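Local coordinates for hydroxyethylphosphonate dioxygenase (Streptomyces albus, PDB 6B9R), which probably oxidises 2-hydroxyethylphosphonate with molecular oxygen at a non-haem iron site, giving hydroxymethylphosphonate, at residues 22-32 against 442-450. Residues are numbered along the deposited sequence; the frame is centred on the assembly and turned at random.
With 2HE ((2-hydroxyethyl)phosphonic acid), chain Q.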
loop_
_atom_site.group_PDB
_atom_site.type_symbol
_atom_site.label_atom_id
_atom_site.label_comp_id
_atom_site.label_asym_id
_atom_site.label_seq_id
_atom_site.Cartn_x
_atom_site.Cartn_y
_atom_site.Cartn_z
ATOM N N ARG A 22 -8.124 -11.063 -17.346
ATOM C CA ARG A 22 -7.417 -12.340 -17.394
ATOM C C ARG A 22 -6.736 -12.629 -16.062
ATOM O O ARG A 22 -6.765 -13.763 -15.566
ATOM C CB ARG A 22 -6.390 -12.341 -18.532
ATOM C CG ARG A 22 -5.425 -13.539 -18.485
ATOM C CD ARG A 22 -6.148 -14.872 -18.702
ATOM N NE ARG A 22 -6.453 -15.089 -20.111
ATOM C CZ ARG A 22 -7.221 -16.072 -20.570
ATOM N NH1 ARG A 22 -7.784 -16.930 -19.728
ATOM N NH2 ARG A 22 -7.434 -16.194 -21.875
ATOM N N ALA A 23 -6.125 -11.614 -15.457
ATOM C CA ALA A 23 -5.462 -11.833 -14.176
ATOM C C ALA A 23 -6.458 -12.268 -13.106
ATOM O O ALA A 23 -6.153 -13.138 -12.283
ATOM C CB ALA A 23 -4.723 -10.561 -13.741
ATOM N N ALA A 24 -7.654 -11.673 -13.098
ATOM C CA ALA A 24 -8.648 -12.042 -12.092
ATOM C C ALA A 24 -9.084 -13.485 -12.276
ATOM O O ALA A 24 -9.238 -14.231 -11.300
ATOM C CB ALA A 24 -9.865 -11.117 -12.170
ATOM N N ALA A 25 -9.299 -13.886 -13.523
ATOM C CA ALA A 25 -9.708 -15.257 -13.811
ATOM C C ALA A 25 -8.605 -16.242 -13.440
ATOM O O ALA A 25 -8.864 -17.254 -12.780
ATOM C CB ALA A 25 -10.081 -15.374 -15.282
ATOM N N ASN A 26 -7.364 -15.956 -13.847
ATOM C CA ASN A 26 -6.228 -16.781 -13.438
ATOM C C ASN A 26 -6.168 -16.941 -11.924
ATOM O O ASN A 26 -5.921 -18.039 -11.413
ATOM C CB ASN A 26 -4.918 -16.168 -13.929
ATOM C CG ASN A 26 -4.651 -16.421 -15.391
ATOM O OD1 ASN A 26 -5.331 -17.216 -16.046
ATOM N ND2 ASN A 26 -3.634 -15.753 -15.913
ATOM N N ASP A 27 -6.347 -15.833 -11.187
ATOM C CA ASP A 27 -6.216 -15.875 -9.734
ATOM C C ASP A 27 -7.301 -16.724 -9.083
ATOM O O ASP A 27 -7.068 -17.307 -8.018
ATOM C CB ASP A 27 -6.245 -14.456 -9.159
ATOM C CG ASP A 27 -4.975 -13.686 -9.451
ATOM O OD1 ASP A 27 -4.030 -14.271 -10.012
ATOM O OD2 ASP A 27 -4.929 -12.489 -9.111
ATOM N N LEU A 28 -8.471 -16.820 -9.709
ATOM C CA LEU A 28 -9.567 -17.634 -9.212
ATOM C C LEU A 28 -9.547 -19.045 -9.778
ATOM O O LEU A 28 -10.500 -19.801 -9.556
ATOM C CB LEU A 28 -10.913 -16.950 -9.524
ATOM C CG LEU A 28 -11.221 -15.817 -8.526
ATOM C CD1 LEU A 28 -12.282 -14.842 -9.056
ATOM C CD2 LEU A 28 -11.694 -16.406 -7.206
ATOM N N LYS A 29 -8.482 -19.419 -10.496
ATOM C CA LYS A 29 -8.410 -20.717 -11.165
ATOM C C LYS A 29 -9.654 -20.964 -12.018
ATOM O O LYS A 29 -10.228 -22.061 -12.038
ATOM C CB LYS A 29 -8.184 -21.838 -10.146
ATOM C CG LYS A 29 -6.942 -21.617 -9.259
ATOM C CD LYS A 29 -5.694 -21.369 -10.126
ATOM C CE LYS A 29 -4.378 -21.499 -9.344
ATOM N NZ LYS A 29 -4.203 -20.423 -8.338
ATOM N N ARG A 30 -10.072 -19.927 -12.749
ATOM C CA ARG A 30 -11.121 -20.032 -13.763
ATOM C C ARG A 30 -10.469 -19.919 -15.141
ATOM O O ARG A 30 -9.994 -18.841 -15.519
ATOM C CB ARG A 30 -12.175 -18.941 -13.572
ATOM C CG ARG A 30 -12.744 -18.859 -12.135
ATOM C CD ARG A 30 -13.327 -20.214 -11.726
ATOM N NE ARG A 30 -14.444 -20.144 -10.776
ATOM C CZ ARG A 30 -14.321 -20.220 -9.452
ATOM N NH1 ARG A 30 -15.407 -20.179 -8.691
ATOM N NH2 ARG A 30 -13.120 -20.324 -8.883
ATOM N N ASN A 31 -10.435 -21.016 -15.892
ATOM C CA ASN A 31 -9.919 -20.911 -17.247
ATOM C C ASN A 31 -11.023 -20.340 -18.132
ATOM O O ASN A 31 -12.095 -19.962 -17.652
ATOM C CB ASN A 31 -9.367 -22.252 -17.729
ATOM C CG ASN A 31 -10.424 -23.334 -17.825
ATOM O OD1 ASN A 31 -11.624 -23.065 -17.751
ATOM N ND2 ASN A 31 -9.975 -24.571 -18.021
ATOM N N ASP A 32 -10.777 -20.281 -19.441
ATOM C CA ASP A 32 -11.707 -19.611 -20.344
ATOM C C ASP A 32 -13.120 -20.182 -20.211
ATOM O O ASP A 32 -14.094 -19.432 -20.075
ATOM C CB ASP A 32 -11.203 -19.731 -21.784
ATOM C CG ASP A 32 -9.919 -18.944 -22.025
ATOM O OD1 ASP A 32 -8.997 -19.016 -21.182
ATOM O OD2 ASP A 32 -9.825 -18.266 -23.068
ATOM N N TYR A 442 3.399 -8.961 -14.602
ATOM C CA TYR A 442 2.788 -8.208 -13.509
ATOM C C TYR A 442 2.144 -6.934 -14.033
ATOM O O TYR A 442 1.015 -6.599 -13.659
ATOM C CB TYR A 442 3.845 -7.906 -12.446
ATOM C CG TYR A 442 3.435 -6.891 -11.396
ATOM C CD1 TYR A 442 2.381 -7.142 -10.532
ATOM C CD2 TYR A 442 4.115 -5.684 -11.272
ATOM C CE1 TYR A 442 2.012 -6.214 -9.556
ATOM C CE2 TYR A 442 3.759 -4.756 -10.307
ATOM C CZ TYR A 442 2.704 -5.028 -9.447
ATOM O OH TYR A 442 2.352 -4.091 -8.485
ATOM N N ILE A 443 2.834 -6.242 -14.943
ATOM C CA ILE A 443 2.297 -5.031 -15.561
ATOM C C ILE A 443 1.064 -5.348 -16.397
ATOM O O ILE A 443 0.069 -4.614 -16.374
ATOM C CB ILE A 443 3.386 -4.346 -16.411
ATOM C CG1 ILE A 443 4.420 -3.679 -15.503
ATOM C CG2 ILE A 443 2.776 -3.334 -17.373
ATOM C CD1 ILE A 443 3.803 -2.895 -14.376
ATOM N N ALA A 444 1.116 -6.429 -17.165
ATOM C CA ALA A 444 0.037 -6.717 -18.102
ATOM C C ALA A 444 0.043 -8.224 -18.334
ATOM O O ALA A 444 0.864 -8.727 -19.104
ATOM C CB ALA A 444 0.225 -5.944 -19.399
ATOM N N GLU A 445 -0.847 -8.926 -17.642
ATOM C CA GLU A 445 -0.956 -10.360 -17.845
ATOM C C GLU A 445 -1.400 -10.634 -19.271
ATOM O O GLU A 445 -2.266 -9.941 -19.816
ATOM C CB GLU A 445 -1.939 -10.977 -16.855
ATOM C CG GLU A 445 -2.132 -12.493 -17.009
ATOM C CD GLU A 445 -0.864 -13.301 -16.709
ATOM O OE1 GLU A 445 0.052 -13.350 -17.560
ATOM O OE2 GLU A 445 -0.793 -13.901 -15.615
ATOM N N ASP A 446 -0.793 -11.652 -19.877
ATOM C CA ASP A 446 -0.960 -11.902 -21.298
ATOM C C ASP A 446 -1.251 -13.365 -21.605
ATOM O O ASP A 446 -1.074 -13.790 -22.752
ATOM C CB ASP A 446 0.282 -11.438 -22.070
ATOM C CG ASP A 446 1.562 -12.173 -21.646
ATOM O OD1 ASP A 446 1.508 -13.064 -20.771
ATOM O OD2 ASP A 446 2.640 -11.849 -22.189
ATOM N N ARG A 447 -1.662 -14.157 -20.615
ATOM C CA ARG A 447 -1.798 -15.586 -20.878
ATOM C C ARG A 447 -2.579 -16.263 -19.759
ATOM O O ARG A 447 -2.606 -15.798 -18.617
ATOM C CB ARG A 447 -0.424 -16.256 -21.023
ATOM C CG ARG A 447 0.385 -16.320 -19.715
ATOM C CD ARG A 447 1.863 -16.610 -19.983
ATOM N NE ARG A 447 2.504 -15.499 -20.681
ATOM C CZ ARG A 447 3.804 -15.426 -20.951
ATOM N NH1 ARG A 447 4.623 -16.402 -20.579
ATOM N NH2 ARG A 447 4.283 -14.368 -21.594
ATOM N N LEU A 448 -3.192 -17.388 -20.113
ATOM C CA LEU A 448 -3.698 -18.321 -19.118
ATOM C C LEU A 448 -2.547 -18.815 -18.247
ATOM O O LEU A 448 -1.401 -18.904 -18.694
ATOM C CB LEU A 448 -4.381 -19.504 -19.822
ATOM C CG LEU A 448 -5.166 -20.567 -19.042
ATOM C CD1 LEU A 448 -6.461 -20.015 -18.443
ATOM C CD2 LEU A 448 -5.474 -21.725 -19.965
ATOM N N TRP A 449 -2.856 -19.161 -16.994
ATOM C CA TRP A 449 -1.798 -19.463 -16.038
ATOM C C TRP A 449 -1.129 -20.810 -16.275
ATOM O O TRP A 449 -0.129 -21.096 -15.612
ATOM C CB TRP A 449 -2.331 -19.381 -14.596
ATOM C CG TRP A 449 -3.119 -20.580 -14.103
ATOM C CD1 TRP A 449 -2.637 -21.624 -13.377
ATOM C CD2 TRP A 449 -4.525 -20.817 -14.264
ATOM N NE1 TRP A 449 -3.650 -22.516 -13.090
ATOM C CE2 TRP A 449 -4.819 -22.039 -13.624
ATOM C CE3 TRP A 449 -5.559 -20.121 -14.895
ATOM C CZ2 TRP A 449 -6.105 -22.584 -13.604
ATOM C CZ3 TRP A 449 -6.839 -20.656 -14.865
ATOM C CH2 TRP A 449 -7.099 -21.881 -14.233
ATOM N N TYR A 450 -1.640 -21.633 -17.194
ATOM C CA TYR A 450 -0.992 -22.891 -17.566
ATOM C C TYR A 450 -1.155 -23.113 -19.063
ATOM O O TYR A 450 -1.930 -22.423 -19.727
ATOM C CB TYR A 450 -1.582 -24.073 -16.795
ATOM C CG TYR A 450 -3.013 -24.360 -17.184
ATOM C CD1 TYR A 450 -4.057 -23.602 -16.667
ATOM C CD2 TYR A 450 -3.322 -25.390 -18.074
ATOM C CE1 TYR A 450 -5.370 -23.853 -17.024
ATOM C CE2 TYR A 450 -4.637 -25.647 -18.442
ATOM C CZ TYR A 450 -5.659 -24.873 -17.913
ATOM O OH TYR A 450 -6.980 -25.102 -18.252
ATOM O OXT TYR A 450 -0.515 -23.978 -19.646
HETATM O O3 2HE Q . -1.093 -24.774 -11.849
HETATM P P 2HE Q . -1.713 -24.461 -10.406
HETATM O O1 2HE Q . -1.032 -23.281 -9.765
HETATM O O2 2HE Q . -3.284 -24.186 -10.621
HETATM C CA 2HE Q . -1.472 -25.841 -9.277
HETATM C CB 2HE Q . -1.934 -25.324 -7.929
HETATM O O4 2HE Q . -1.204 -24.134 -7.611
#
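The C-terminal tail 445-450 runs along the end of helix 10-27, with Glu445 beside Ala23 and Trp449 beside Asn26; the CA atoms of Asn26 and Trp449 are 5.8 Å apart. Asn26 bonds the tail three times. Its ND2 donates in plane to Arg447 O (2.9 Å, 166°), and OD1 takes a weak bond from Trp449 N. A second weak bond runs from ND2 to Glu445 OE2, whose carboxylate also pairs with Arg441.

The Trp449 indole covers the Schellman motif that ends helix 10-27, with Lys29 its C-prime residue. Lys29 CD lies over one indole face, 3.7 Å from Trp449 CE2, and Tyr450 CD1 sits over the opposite face. With CG between backbone N and carbonyl carbon (chi1 79°), the indole reaches the substrate and NE1 donates to 2HE O2 (3.0 Å). Asn31 ND2 donates straight to Tyr450 OH (3.1 Å, 178°), while its OD1 caps Ala34 N. Leu448 CD1 packs on Asn31 CB (3.7 Å) and on Arg22, which is salt-bridged to Asp32.

Arg103, Tyr111 and Asn146 of the second subunit also hydrogen-bond to 2HE. The contact completes a substrate pocket shared between subunits, where the nearest Lys29 side-chain atom is about 5 Å from the iron, beyond coordination.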